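Local coordinates for designed Anbu Protein (Synthetic construct, PDB 5LOY) that is a designed, proteasome-like ancestral beta subunit that probably hydrolyses peptide bonds as an N-terminal nucleophile hydrolase and assembles helically, at residues S16-N21 / G188-L193; S78-A83 / P122-L127; T141-I146 / I155-I160. All coordinates share one frame; numbering follows the deposited sequence.

Contact 1. Residues S16-N21 / G188-L193; sequences SDSRTN and GLPLDL
Asp17 and Ser18 hold the turn at Gly188-Pro190 through their side chains, beside a pair of sheet bonds between Ser16 and Asp192. With chi1 at 55°, Ser18 OG lies between its own backbone N and carbonyl carbon and gives its proton to Pro190 O over 2.7 Å, in the carbonyl plane on a lone pair; Pro190 CD, 3.2 Å from the same OG, packs beside this bond. A cis peptide precedes the proline. Asp17 OD2 accepts twice within the contact: Gly188 N approaches its anti lone pair at 3.1 Å, while Arg19 N, 3.2 Å from OD2, comes in 73° out of the carboxylate plane and closes an Asx turn. The same carboxylate also accepts from Tyr2 N at OD1 and from the N-terminal amine of Thr1 at OD2; with Lys32 touching Asp17, this is consistent with the active-site end of an N-terminal nucleophile hydrolase. An alanine in place of Asp17 would probably leave the N-H groups of Gly188, Arg19 and Tyr2 without their acceptor and the chain start at Thr1 less firmly placed. Arg19 runs out with CG anti to its backbone N and bends at chi3 (-75°), which lays one guanidinium face over Gly188 CA, 3.8 Å from NE. Arg19 NH1 bonds Leu185 O. Ser16 and Asp192 form an antiparallel hydrogen-bonded pair, Ser16 N to Asp192 O 3.0 Å and Asp192 N to Ser16 O 2.8 Å, and a water ties Ser16 OG, Asp17 O and Asp192 OD2 together. Asp192 OD1 pairs with Arg31. Strands 11-21 and 191-197 thus meet within one sheet: Leu191 packs on Leu174 and Phe177 of helix 166-183, whereas Ser16 and Asp192 touch Met33 of strand 33-38.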
ATOM      1  N   SER A  16       3.608 -14.908   7.903  1.00 30.24           N
ATOM      2  CA  SER A  16       4.341 -14.781   6.647  1.00 31.41           C
ATOM      3  C   SER A  16       3.691 -15.595   5.563  1.00 33.33           C
ATOM      4  O   SER A  16       3.112 -16.625   5.857  1.00 35.64           O
ATOM      5  CB  SER A  16       5.791 -15.260   6.820  1.00 30.89           C
ATOM      6  OG  SER A  16       5.816 -16.617   7.227  1.00 31.30           O
ATOM      7  N   ASP A  17       3.809 -15.149   4.315  1.00 34.71           N
ATOM      8  CA  ASP A  17       3.293 -15.900   3.168  1.00 37.51           C
ATOM      9  C   ASP A  17       4.408 -16.783   2.593  1.00 37.44           C
ATOM     10  O   ASP A  17       5.460 -16.929   3.220  1.00 38.34           O
ATOM     11  CB  ASP A  17       2.775 -14.950   2.099  1.00 39.48           C
ATOM     12  CG  ASP A  17       3.885 -14.425   1.197  1.00 43.65           C
ATOM     13  OD1 ASP A  17       4.964 -14.104   1.752  1.00 43.10           O
ATOM     14  OD2 ASP A  17       3.688 -14.367  -0.056  1.00 44.42           O
ATOM     15  N   SER A  18       4.196 -17.372   1.414  1.00 35.71           N
ATOM     16  CA  SER A  18       5.194 -18.282   0.836  1.00 35.93           C
ATOM     17  C   SER A  18       5.512 -18.076  -0.641  1.00 35.64           C
ATOM     18  O   SER A  18       6.304 -18.802  -1.203  1.00 36.12           O
ATOM     19  CB  SER A  18       4.776 -19.738   1.070  1.00 36.93           C
ATOM     20  OG  SER A  18       3.471 -19.988   0.565  1.00 39.15           O
ATOM     21  N   ARG A  19       4.916 -17.085  -1.271  1.00 36.47           N
ATOM     22  CA  ARG A  19       5.114 -16.903  -2.687  1.00 38.27           C
ATOM     23  C   ARG A  19       6.445 -16.177  -2.902  1.00 37.99           C
ATOM     24  O   ARG A  19       6.709 -15.139  -2.313  1.00 36.71           O
ATOM     25  CB  ARG A  19       3.947 -16.145  -3.275  1.00 39.34           C
ATOM     26  CG  ARG A  19       3.967 -16.073  -4.782  1.00 41.55           C
ATOM     27  CD  ARG A  19       2.645 -15.550  -5.325  1.00 42.25           C
ATOM     28  NE  ARG A  19       1.554 -16.517  -5.275  1.00 42.97           N
ATOM     29  CZ  ARG A  19       0.310 -16.264  -5.707  1.00 41.92           C
ATOM     30  NH1 ARG A  19      -0.008 -15.075  -6.181  1.00 41.42           N
ATOM     31  NH2 ARG A  19      -0.619 -17.194  -5.653  1.00 40.86           N
ATOM     32  N   THR A  20       7.301 -16.765  -3.714  1.00 40.56           N
ATOM     33  CA  THR A  20       8.689 -16.393  -3.736  1.00 44.54           C
ATOM     34  C   THR A  20       9.234 -16.352  -5.159  1.00 48.39           C
ATOM     35  O   THR A  20       9.030 -17.272  -5.922  1.00 48.07           O
ATOM     36  CB  THR A  20       9.540 -17.420  -2.937  1.00 45.35           C
ATOM     37  OG1 THR A  20       8.992 -17.599  -1.625  1.00 46.76           O
ATOM     38  CG2 THR A  20      10.975 -16.953  -2.783  1.00 44.30           C
ATOM     39  N   ASN A  21       9.976 -15.296  -5.473  1.00 55.14           N
ATOM     40  CA  ASN A  21      10.815 -15.276  -6.667  1.00 62.66           C
ATOM     41  C   ASN A  21      11.999 -16.273  -6.623  1.00 64.43           C
ATOM     42  O   ASN A  21      12.967 -16.088  -5.885  1.00 69.54           O
ATOM     43  CB  ASN A  21      11.323 -13.869  -6.937  1.00 65.63           C
ATOM     44  CG  ASN A  21      11.044 -13.457  -8.346  1.00 77.03           C
ATOM     45  OD1 ASN A  21       9.972 -12.893  -8.626  1.00 79.81           O
ATOM     46  ND2 ASN A  21      11.942 -13.826  -9.275  1.00 82.96           N
ATOM     47  N   GLY A 188       1.038 -14.596  -1.677  1.00 36.64           N
ATOM     48  CA  GLY A 188       0.172 -15.755  -1.861  1.00 36.64           C
ATOM     49  C   GLY A 188       0.260 -16.844  -0.804  1.00 36.02           C
ATOM     50  O   GLY A 188       1.277 -17.013  -0.138  1.00 33.42           O
ATOM     51  N   LEU A 189      -0.830 -17.595  -0.677  1.00 38.09           N
ATOM     52  CA  LEU A 189      -0.934 -18.734   0.235  1.00 39.15           C
ATOM     53  C   LEU A 189      -0.043 -19.849  -0.235  1.00 40.27           C
ATOM     54  O   LEU A 189       0.226 -19.953  -1.418  1.00 41.47           O
ATOM     55  CB  LEU A 189      -2.371 -19.250   0.251  1.00 40.94           C
ATOM     56  CG  LEU A 189      -3.455 -18.325   0.830  1.00 40.29           C
ATOM     57  CD1 LEU A 189      -4.814 -19.002   0.838  1.00 43.49           C
ATOM     58  CD2 LEU A 189      -3.108 -17.922   2.231  1.00 38.98           C
ATOM     59  N   PRO A 190       0.392 -20.730   0.681  1.00 41.01           N
ATOM     60  CA  PRO A 190       0.048 -20.803   2.111  1.00 39.65           C
ATOM     61  C   PRO A 190       0.739 -19.804   3.007  1.00 39.01           C
ATOM     62  O   PRO A 190       1.879 -19.434   2.701  1.00 38.44           O
ATOM     63  CB  PRO A 190       0.471 -22.220   2.496  1.00 40.28           C
ATOM     64  CG  PRO A 190       1.454 -22.647   1.446  1.00 41.16           C
ATOM     65  CD  PRO A 190       0.982 -21.991   0.192  1.00 41.00           C
ATOM     66  N   LEU A 191       0.060 -19.397   4.099  1.00 39.07           N
ATOM     67  CA  LEU A 191       0.664 -18.589   5.166  1.00 39.30           C
ATOM     68  C   LEU A 191       1.065 -19.432   6.321  1.00 39.58           C
ATOM     69  O   LEU A 191       0.491 -20.474   6.556  1.00 39.96           O
ATOM     70  CB  LEU A 191      -0.302 -17.590   5.808  1.00 41.15           C
ATOM     71  CG  LEU A 191      -1.288 -16.850   4.927  1.00 42.82           C
ATOM     72  CD1 LEU A 191      -2.031 -15.845   5.775  1.00 42.66           C
ATOM     73  CD2 LEU A 191      -0.556 -16.173   3.779  1.00 45.05           C
ATOM     74  N   ASP A 192       2.042 -18.925   7.066  1.00 40.36           N
ATOM     75  CA  ASP A 192       2.405 -19.442   8.373  1.00 42.44           C
ATOM     76  C   ASP A 192       1.997 -18.395   9.414  1.00 39.08           C
ATOM     77  O   ASP A 192       2.131 -17.185   9.184  1.00 37.69           O
ATOM     78  CB  ASP A 192       3.904 -19.768   8.432  1.00 46.55           C
ATOM     79  CG  ASP A 192       4.274 -20.991   7.573  1.00 54.75           C
ATOM     80  OD1 ASP A 192       4.014 -22.135   8.021  1.00 63.64           O
ATOM     81  OD2 ASP A 192       4.783 -20.817   6.426  1.00 60.52           O
ATOM     82  N   LEU A 193       1.441 -18.876  10.519  1.00 37.84           N
ATOM     83  CA  LEU A 193       0.991 -18.036  11.604  1.00 36.83           C
ATOM     84  C   LEU A 193       1.486 -18.593  12.941  1.00 38.39           C
ATOM     85  O   LEU A 193       1.309 -19.791  13.219  1.00 38.62           O
ATOM     86  CB  LEU A 193      -0.528 -17.989  11.622  1.00 37.41           C
ATOM     87  CG  LEU A 193      -1.135 -17.227  12.814  1.00 38.06           C
ATOM     88  CD1 LEU A 193      -0.851 -15.728  12.693  1.00 36.51           C
ATOM     89  CD2 LEU A 193      -2.636 -17.476  12.916  1.00 39.69           C
TER
HETATM   90  O   HOH W   1       6.140 -18.747   5.224  1.00 34.22           O
HETATM   91  O   HOH W   2       3.271 -20.208  -2.434  1.00 39.02           O
HETATM   92  O   HOH W   3      -1.225 -19.047  -3.822  1.00 39.88           O

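Contact 2. Residues S78-A83 / P122-L127; sequences SMFEAA and PPRLFL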
ATOM      1  N   SER A  78      20.979 -12.222  24.720  1.00 55.77           N
ATOM      2  CA  SER A  78      19.837 -11.301  24.666  1.00 53.71           C
ATOM      3  C   SER A  78      19.352 -11.193  23.231  1.00 49.81           C
ATOM      4  O   SER A  78      20.078 -11.517  22.302  1.00 49.31           O
ATOM      5  CB  SER A  78      20.216  -9.916  25.215  1.00 54.90           C
ATOM      6  OG  SER A  78      20.925  -9.151  24.260  1.00 54.18           O
ATOM      7  N   MET A  79      18.107 -10.790  23.051  1.00 48.58           N
ATOM      8  CA  MET A  79      17.566 -10.622  21.709  1.00 47.47           C
ATOM      9  C   MET A  79      18.290  -9.540  20.923  1.00 44.69           C
ATOM     10  O   MET A  79      18.381  -9.620  19.719  1.00 40.12           O
ATOM     11  CB  MET A  79      16.081 -10.298  21.773  1.00 49.65           C
ATOM     12  CG  MET A  79      15.209 -11.505  22.120  1.00 53.15           C
ATOM     13  SD  MET A  79      14.992 -12.725  20.800  1.00 52.19           S
ATOM     14  CE  MET A  79      15.130 -11.743  19.334  1.00 46.47           C
ATOM     15  N   PHE A  80      18.812  -8.533  21.608  1.00 44.95           N
ATOM     16  CA  PHE A  80      19.636  -7.539  20.941  1.00 43.84           C
ATOM     17  C   PHE A  80      20.863  -8.221  20.320  1.00 44.89           C
ATOM     18  O   PHE A  80      21.170  -7.973  19.160  1.00 44.21           O
ATOM     19  CB  PHE A  80      20.031  -6.423  21.917  1.00 44.71           C
ATOM     20  CG  PHE A  80      20.793  -5.289  21.286  1.00 44.98           C
ATOM     21  CD1 PHE A  80      22.179  -5.346  21.161  1.00 45.98           C
ATOM     22  CD2 PHE A  80      20.128  -4.137  20.848  1.00 43.65           C
ATOM     23  CE1 PHE A  80      22.886  -4.299  20.588  1.00 46.17           C
ATOM     24  CE2 PHE A  80      20.828  -3.096  20.282  1.00 43.28           C
ATOM     25  CZ  PHE A  80      22.208  -3.174  20.153  1.00 45.01           C
ATOM     26  N   GLU A  81      21.563  -9.066  21.073  1.00 46.32           N
ATOM     27  CA  GLU A  81      22.694  -9.788  20.513  1.00 48.23           C
ATOM     28  C   GLU A  81      22.273 -10.760  19.401  1.00 45.87           C
ATOM     29  O   GLU A  81      23.002 -10.951  18.436  1.00 46.72           O
ATOM     30  CB  GLU A  81      23.469 -10.519  21.608  1.00 53.25           C
ATOM     31  CG  GLU A  81      24.210  -9.592  22.592  1.00 58.79           C
ATOM     32  CD  GLU A  81      25.221  -8.639  21.916  1.00 63.15           C
ATOM     33  OE1 GLU A  81      25.975  -9.092  21.002  1.00 64.66           O
ATOM     34  OE2 GLU A  81      25.268  -7.429  22.291  1.00 64.38           O
ATOM     35  N   ALA A  82      21.111 -11.377  19.526  1.00 44.06           N
ATOM     36  CA  ALA A  82      20.591 -12.240  18.464  1.00 43.36           C
ATOM     37  C   ALA A  82      20.435 -11.491  17.130  1.00 40.80           C
ATOM     38  O   ALA A  82      20.859 -11.972  16.075  1.00 38.67           O
ATOM     39  CB  ALA A  82      19.246 -12.826  18.876  1.00 43.57           C
ATOM     40  N   ALA A  83      19.838 -10.307  17.204  1.00 40.15           N
ATOM     41  CA  ALA A  83      19.635  -9.452  16.031  1.00 39.82           C
ATOM     42  C   ALA A  83      20.963  -9.068  15.414  1.00 41.13           C
ATOM     43  O   ALA A  83      21.112  -9.054  14.211  1.00 42.02           O
ATOM     44  CB  ALA A  83      18.850  -8.202  16.410  1.00 39.48           C
ATOM     45  N   PRO A 122      11.949  -9.384  28.868  1.00 53.76           N
ATOM     46  CA  PRO A 122      10.627  -9.438  28.248  1.00 50.77           C
ATOM     47  C   PRO A 122      10.670  -9.883  26.792  1.00 47.28           C
ATOM     48  O   PRO A 122      11.749 -10.110  26.243  1.00 46.54           O
ATOM     49  CB  PRO A 122      10.117  -7.993  28.363  1.00 51.00           C
ATOM     50  CG  PRO A 122      11.304  -7.163  28.707  1.00 52.14           C
ATOM     51  CD  PRO A 122      12.250  -8.060  29.436  1.00 54.05           C
ATOM     52  N   PRO A 123       9.495 -10.045  26.172  1.00 46.50           N
ATOM     53  CA  PRO A 123       9.447 -10.313  24.729  1.00 44.32           C
ATOM     54  C   PRO A 123       9.900  -9.097  23.938  1.00 42.67           C
ATOM     55  O   PRO A 123       9.573  -7.974  24.323  1.00 43.24           O
ATOM     56  CB  PRO A 123       7.957 -10.607  24.449  1.00 43.30           C
ATOM     57  CG  PRO A 123       7.319 -10.802  25.779  1.00 45.98           C
ATOM     58  CD  PRO A 123       8.155 -10.070  26.786  1.00 47.36           C
ATOM     59  N   ARG A 124      10.638  -9.325  22.846  1.00 41.19           N
ATOM     60  CA  ARG A 124      11.218  -8.244  22.045  1.00 39.77           C
ATOM     61  C   ARG A 124      11.105  -8.545  20.545  1.00 37.87           C
ATOM     62  O   ARG A 124      10.965  -9.706  20.137  1.00 37.51           O
ATOM     63  CB  ARG A 124      12.677  -8.021  22.436  1.00 40.78           C
ATOM     64  CG  ARG A 124      12.868  -7.584  23.880  1.00 43.86           C
ATOM     65  CD  ARG A 124      14.329  -7.613  24.309  1.00 45.33           C
ATOM     66  NE  ARG A 124      15.056  -6.431  23.847  1.00 46.36           N
ATOM     67  CZ  ARG A 124      16.340  -6.175  24.103  1.00 47.02           C
ATOM     68  NH1 ARG A 124      17.086  -7.038  24.804  1.00 48.07           N
ATOM     69  NH2 ARG A 124      16.888  -5.058  23.640  1.00 45.66           N
ATOM     70  N   LEU A 125      11.161  -7.489  19.742  1.00 35.92           N
ATOM     71  CA  LEU A 125      10.929  -7.579  18.314  1.00 34.94           C
ATOM     72  C   LEU A 125      11.849  -6.614  17.558  1.00 34.49           C
ATOM     73  O   LEU A 125      11.901  -5.417  17.898  1.00 33.66           O
ATOM     74  CB  LEU A 125       9.485  -7.216  18.026  1.00 34.71           C
ATOM     75  CG  LEU A 125       9.059  -7.309  16.561  1.00 35.02           C
ATOM     76  CD1 LEU A 125       9.129  -8.762  16.106  1.00 36.75           C
ATOM     77  CD2 LEU A 125       7.658  -6.750  16.345  1.00 35.03           C
ATOM     78  N   PHE A 126      12.542  -7.129  16.533  1.00 32.86           N
ATOM     79  CA  PHE A 126      13.529  -6.352  15.764  1.00 32.24           C
ATOM     80  C   PHE A 126      13.307  -6.421  14.262  1.00 30.92           C
ATOM     81  O   PHE A 126      12.771  -7.413  13.760  1.00 30.70           O
ATOM     82  CB  PHE A 126      14.932  -6.870  16.025  1.00 32.90           C
ATOM     83  CG  PHE A 126      15.404  -6.646  17.421  1.00 33.93           C
ATOM     84  CD1 PHE A 126      15.027  -7.502  18.424  1.00 34.27           C
ATOM     85  CD2 PHE A 126      16.214  -5.576  17.737  1.00 34.87           C
ATOM     86  CE1 PHE A 126      15.462  -7.292  19.719  1.00 35.76           C
ATOM     87  CE2 PHE A 126      16.639  -5.351  19.041  1.00 35.70           C
ATOM     88  CZ  PHE A 126      16.254  -6.208  20.031  1.00 36.32           C
ATOM     89  N   LEU A 127      13.741  -5.372  13.560  1.00 31.09           N
ATOM     90  CA  LEU A 127      13.774  -5.344  12.090  1.00 31.20           C
ATOM     91  C   LEU A 127      15.218  -5.224  11.654  1.00 32.91           C
ATOM     92  O   LEU A 127      15.919  -4.312  12.104  1.00 33.39           O
ATOM     93  CB  LEU A 127      12.983  -4.162  11.571  1.00 31.44           C
ATOM     94  CG  LEU A 127      13.021  -3.849  10.072  1.00 33.18           C
ATOM     95  CD1 LEU A 127      12.475  -4.989   9.250  1.00 33.05           C
ATOM     96  CD2 LEU A 127      12.198  -2.605   9.771  1.00 33.47           C
TER
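This is a helix-on-sheet contact: the first turn of helix 79-94 rests on strand 124-128 through Met79, Phe80 and Ala83 against Arg124 and Phe126. The axes of helix 79-83 and strand 124-127 run nearly parallel, crossing at -21° with a closest approach of 9.1 Å. Phe126, its CG anti to the carbonyl carbon (chi1 -67°), stands its ring up from the strand into the helix. Ala83 CB lies over one ring face as a CH-pi contact, 4.2 Å from the centroid and 24° off the normal. Around the far end of the ring, Met79 CB reaches CE1 at 3.7 Å and Phe80 CA reaches CZ of Phe126, also at 3.7 Å. The Phe80 side chain crosses that of Phe126 at about a right angle, CD2 to CE2 4.1 Å, and makes an edge-to-face contact with Phe134 of the next strand. Arg124 lies alongside the helix start, with CD 4.1 Å from Met79 CB, then bends at chi3 so that one guanidinium face comes under Phe80 N. Its NH2 is 3.8 Å from Phe80 CB. The arginine is gripped from outside by two carboxylates, Glu136 at NE and Glu121 at NH1; Glu121 also accepts from Met79 N and would probably offset the nearness of a positive group to the helix start. Ser78 OG caps that start by accepting from Glu81 N over 3.3 Å. On the reverse side of the strand, Leu125 and Leu127 pack against Phe144 of strand 143-147 in the other sheet. Outer helix, sheet, sheet in sequence gives three layers of the four-layered alpha-beta-beta-alpha fold of N-terminal nucleophile hydrolases, to which proteasome subunits belong.

Contact 3. Residues T141-I146 / I155-I160; sequences TPFFQI and ILDRVI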
ATOM      1  N   THR A 141       5.730   2.235  18.182  1.00 40.84           N
ATOM      2  CA  THR A 141       5.811   1.531  16.892  1.00 38.43           C
ATOM      3  C   THR A 141       5.891   0.029  17.199  1.00 37.01           C
ATOM      4  O   THR A 141       6.968  -0.552  17.259  1.00 36.27           O
ATOM      5  CB  THR A 141       7.023   1.996  16.054  1.00 38.36           C
ATOM      6  OG1 THR A 141       6.912   3.394  15.767  1.00 37.34           O
ATOM      7  CG2 THR A 141       7.105   1.209  14.759  1.00 37.29           C
ATOM      8  N   PRO A 142       4.728  -0.591  17.434  1.00 36.97           N
ATOM      9  CA  PRO A 142       4.616  -1.965  17.919  1.00 37.79           C
ATOM     10  C   PRO A 142       4.612  -3.061  16.850  1.00 36.61           C
ATOM     11  O   PRO A 142       4.548  -4.236  17.204  1.00 39.30           O
ATOM     12  CB  PRO A 142       3.263  -1.957  18.627  1.00 37.58           C
ATOM     13  CG  PRO A 142       2.448  -1.021  17.791  1.00 36.61           C
ATOM     14  CD  PRO A 142       3.406   0.055  17.352  1.00 36.59           C
ATOM     15  N   PHE A 143       4.701  -2.716  15.577  1.00 33.06           N
ATOM     16  CA  PHE A 143       4.823  -3.756  14.570  1.00 32.59           C
ATOM     17  C   PHE A 143       5.827  -3.404  13.471  1.00 31.00           C
ATOM     18  O   PHE A 143       6.132  -2.236  13.254  1.00 30.45           O
ATOM     19  CB  PHE A 143       3.443  -4.080  13.974  1.00 33.49           C
ATOM     20  CG  PHE A 143       2.868  -2.985  13.106  1.00 31.88           C
ATOM     21  CD1 PHE A 143       3.160  -2.928  11.751  1.00 32.99           C
ATOM     22  CD2 PHE A 143       2.016  -2.019  13.651  1.00 32.21           C
ATOM     23  CE1 PHE A 143       2.643  -1.906  10.938  1.00 32.15           C
ATOM     24  CE2 PHE A 143       1.497  -1.009  12.863  1.00 31.32           C
ATOM     25  CZ  PHE A 143       1.814  -0.946  11.501  1.00 31.04           C
ATOM     26  N   PHE A 144       6.299  -4.442  12.770  1.00 29.90           N
ATOM     27  CA  PHE A 144       7.159  -4.301  11.600  1.00 29.75           C
ATOM     28  C   PHE A 144       6.642  -5.154  10.456  1.00 29.35           C
ATOM     29  O   PHE A 144       5.965  -6.157  10.664  1.00 30.19           O
ATOM     30  CB  PHE A 144       8.577  -4.758  11.903  1.00 29.77           C
ATOM     31  CG  PHE A 144       9.331  -3.876  12.870  1.00 30.67           C
ATOM     32  CD1 PHE A 144       9.396  -2.497  12.702  1.00 30.59           C
ATOM     33  CD2 PHE A 144      10.063  -4.451  13.899  1.00 31.25           C
ATOM     34  CE1 PHE A 144      10.117  -1.710  13.582  1.00 31.42           C
ATOM     35  CE2 PHE A 144      10.793  -3.677  14.763  1.00 33.02           C
ATOM     36  CZ  PHE A 144      10.808  -2.295  14.614  1.00 32.85           C
ATOM     37  N   GLN A 145       7.002  -4.758   9.241  1.00 30.14           N
ATOM     38  CA  GLN A 145       6.598  -5.476   8.029  1.00 30.51           C
ATOM     39  C   GLN A 145       7.763  -5.508   7.078  1.00 30.49           C
ATOM     40  O   GLN A 145       8.504  -4.524   6.985  1.00 31.19           O
ATOM     41  CB  GLN A 145       5.495  -4.716   7.283  1.00 31.51           C
ATOM     42  CG  GLN A 145       4.272  -4.264   8.076  1.00 32.00           C
ATOM     43  CD  GLN A 145       3.409  -3.346   7.228  1.00 31.90           C
ATOM     44  OE1 GLN A 145       3.699  -2.163   7.088  1.00 31.54           O
ATOM     45  NE2 GLN A 145       2.347  -3.904   6.638  1.00 32.89           N
ATOM     46  N   ILE A 146       7.891  -6.591   6.327  1.00 30.23           N
ATOM     47  CA  ILE A 146       8.887  -6.667   5.251  1.00 29.78           C
ATOM     48  C   ILE A 146       8.234  -7.301   4.025  1.00 30.67           C
ATOM     49  O   ILE A 146       7.205  -7.984   4.158  1.00 29.22           O
ATOM     50  CB  ILE A 146      10.133  -7.472   5.662  1.00 30.68           C
ATOM     51  CG1 ILE A 146       9.775  -8.891   6.079  1.00 31.12           C
ATOM     52  CG2 ILE A 146      10.867  -6.787   6.813  1.00 31.45           C
ATOM     53  CD1 ILE A 146      10.960  -9.693   6.576  1.00 33.96           C
ATOM     54  N   ILE A 155      -4.603  -1.165   7.905  1.00 35.40           N
ATOM     55  CA  ILE A 155      -5.390  -1.860   8.912  1.00 34.61           C
ATOM     56  C   ILE A 155      -4.597  -2.073  10.202  1.00 34.50           C
ATOM     57  O   ILE A 155      -5.152  -1.982  11.291  1.00 35.04           O
ATOM     58  CB  ILE A 155      -5.999  -3.181   8.363  1.00 34.59           C
ATOM     59  CG1 ILE A 155      -7.016  -3.749   9.356  1.00 35.19           C
ATOM     60  CG2 ILE A 155      -4.942  -4.224   8.061  1.00 34.57           C
ATOM     61  CD1 ILE A 155      -8.213  -2.846   9.543  1.00 35.27           C
ATOM     62  N   LEU A 156      -3.310  -2.376  10.076  1.00 36.13           N
ATOM     63  CA  LEU A 156      -2.435  -2.521  11.249  1.00 35.49           C
ATOM     64  C   LEU A 156      -2.310  -1.193  11.981  1.00 35.98           C
ATOM     65  O   LEU A 156      -2.346  -1.162  13.204  1.00 39.33           O
ATOM     66  CB  LEU A 156      -1.043  -3.031  10.844  1.00 34.58           C
ATOM     67  CG  LEU A 156      -1.062  -4.459  10.303  1.00 35.92           C
ATOM     68  CD1 LEU A 156       0.149  -4.797   9.447  1.00 36.18           C
ATOM     69  CD2 LEU A 156      -1.175  -5.449  11.437  1.00 37.50           C
ATOM     70  N   ASP A 157      -2.163  -0.088  11.259  1.00 35.40           N
ATOM     71  CA  ASP A 157      -2.140   1.226  11.929  1.00 37.09           C
ATOM     72  C   ASP A 157      -3.459   1.525  12.670  1.00 36.04           C
ATOM     73  O   ASP A 157      -3.446   2.133  13.712  1.00 35.28           O
ATOM     74  CB  ASP A 157      -1.845   2.374  10.945  1.00 39.03           C
ATOM     75  CG  ASP A 157      -0.348   2.506  10.581  1.00 41.95           C
ATOM     76  OD1 ASP A 157       0.526   2.125  11.403  1.00 43.24           O
ATOM     77  OD2 ASP A 157      -0.052   3.000   9.455  1.00 42.78           O
ATOM     78  N   ARG A 158      -4.590   1.118  12.111  1.00 37.38           N
ATOM     79  CA  ARG A 158      -5.881   1.434  12.717  1.00 39.88           C
ATOM     80  C   ARG A 158      -6.116   0.668  13.994  1.00 39.48           C
ATOM     81  O   ARG A 158      -6.691   1.205  14.915  1.00 40.57           O
ATOM     82  CB  ARG A 158      -7.048   1.135  11.765  1.00 42.50           C
ATOM     83  CG  ARG A 158      -7.235   2.147  10.636  1.00 46.45           C
ATOM     84  CD  ARG A 158      -8.354   1.715   9.680  1.00 47.88           C
ATOM     85  NE  ARG A 158      -8.411   2.503   8.453  1.00 47.48           N
ATOM     86  CZ  ARG A 158      -9.017   3.681   8.332  1.00 45.53           C
ATOM     87  NH1 ARG A 158      -9.635   4.245   9.378  1.00 44.15           N
ATOM     88  NH2 ARG A 158      -9.009   4.295   7.146  1.00 42.96           N
ATOM     89  N   VAL A 159      -5.666  -0.575  14.049  1.00 37.44           N
ATOM     90  CA  VAL A 159      -6.058  -1.491  15.122  1.00 39.05           C
ATOM     91  C   VAL A 159      -4.994  -1.722  16.215  1.00 38.20           C
ATOM     92  O   VAL A 159      -5.323  -1.722  17.401  1.00 44.27           O
ATOM     93  CB  VAL A 159      -6.482  -2.846  14.514  1.00 38.65           C
ATOM     94  CG1 VAL A 159      -6.790  -3.856  15.593  1.00 41.74           C
ATOM     95  CG2 VAL A 159      -7.701  -2.656  13.639  1.00 39.53           C
ATOM     96  N   ILE A 160      -3.737  -1.915  15.843  1.00 35.49           N
ATOM     97  CA  ILE A 160      -2.749  -2.414  16.794  1.00 35.62           C
ATOM     98  C   ILE A 160      -2.305  -1.370  17.810  1.00 36.77           C
ATOM     99  O   ILE A 160      -1.853  -0.303  17.444  1.00 36.68           O
ATOM    100  CB  ILE A 160      -1.484  -2.942  16.107  1.00 34.80           C
ATOM    101  CG1 ILE A 160      -1.819  -4.047  15.075  1.00 34.55           C
ATOM    102  CG2 ILE A 160      -0.509  -3.474  17.146  1.00 35.50           C
ATOM    103  CD1 ILE A 160      -2.516  -5.279  15.616  1.00 34.07           C
TER
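The Phe143 ring takes Leu156 over one face and Asp157 at its edge. Leu156 CB sits in a CH-pi contact 3.8 Å from the ring centroid and 20° off the normal, displaced toward the rim so that CZ, at 3.6 Å, is its nearest ring atom. Asp157 OD1 lies near the ring plane, 3.3 Å from CZ of Phe143, with ring and carboxylate turned 52° against each other; this brings a negative oxygen to the weakly positive C-H rim, an arrangement likely to be mildly favourable. Phe143 CG lies between the backbone N and the carbonyl carbon (chi1 70°), which sets the ring with Leu156 CB over its face. The other Asp157 oxygen, OD2, is held by Lys153 and by Ser183 OG of the second subunit. Farther along the strand, Gln145 and Leu156 meet tip to tip, NE2 to CD1 3.7 Å; the amide NE2 finds its polar partner in Tyr2 OH. At the other end Pro142 and Ile160 slide past each other, CG to CG2 3.9 Å, just where the chain leaves the helix. The strand 143-146 and helix 155-159 run antiparallel, their axes 10.5 Å apart at closest. Leu156 also packs on Cys172 and Ser176 of helix 166-183, and Arg158 turns outward to a salt bridge with Asp178 of the second subunit. A short helix running back antiparallel over the strand that precedes it, between its sheet and a neighbouring subunit, fits an outer helical layer of the alpha-beta-beta-alpha fold of proteasome-type subunits.

In the fold
The three contacts span the layers of one proteasome-like subunit. Along the chain, contact 2 closes before contact 3 opens, and both fall between the two segments of contact 1, which joins positions 167 residues apart. Contacts 1 and 3 share the sheet of strands 2-8, 11-21, 143-147 and 191-197, their centres about 19 Å apart, while contact 2 belongs to the other sheet, about 24 Å from contact 1 between centres and across the chain's centre from it. Contacts 2 and 3, with centres about 18 Å apart, touch where Leu127 CD1 meets Ile146 CG2 at 3.4 Å, so the two sheets pack face to face there and a helix covers each outer side.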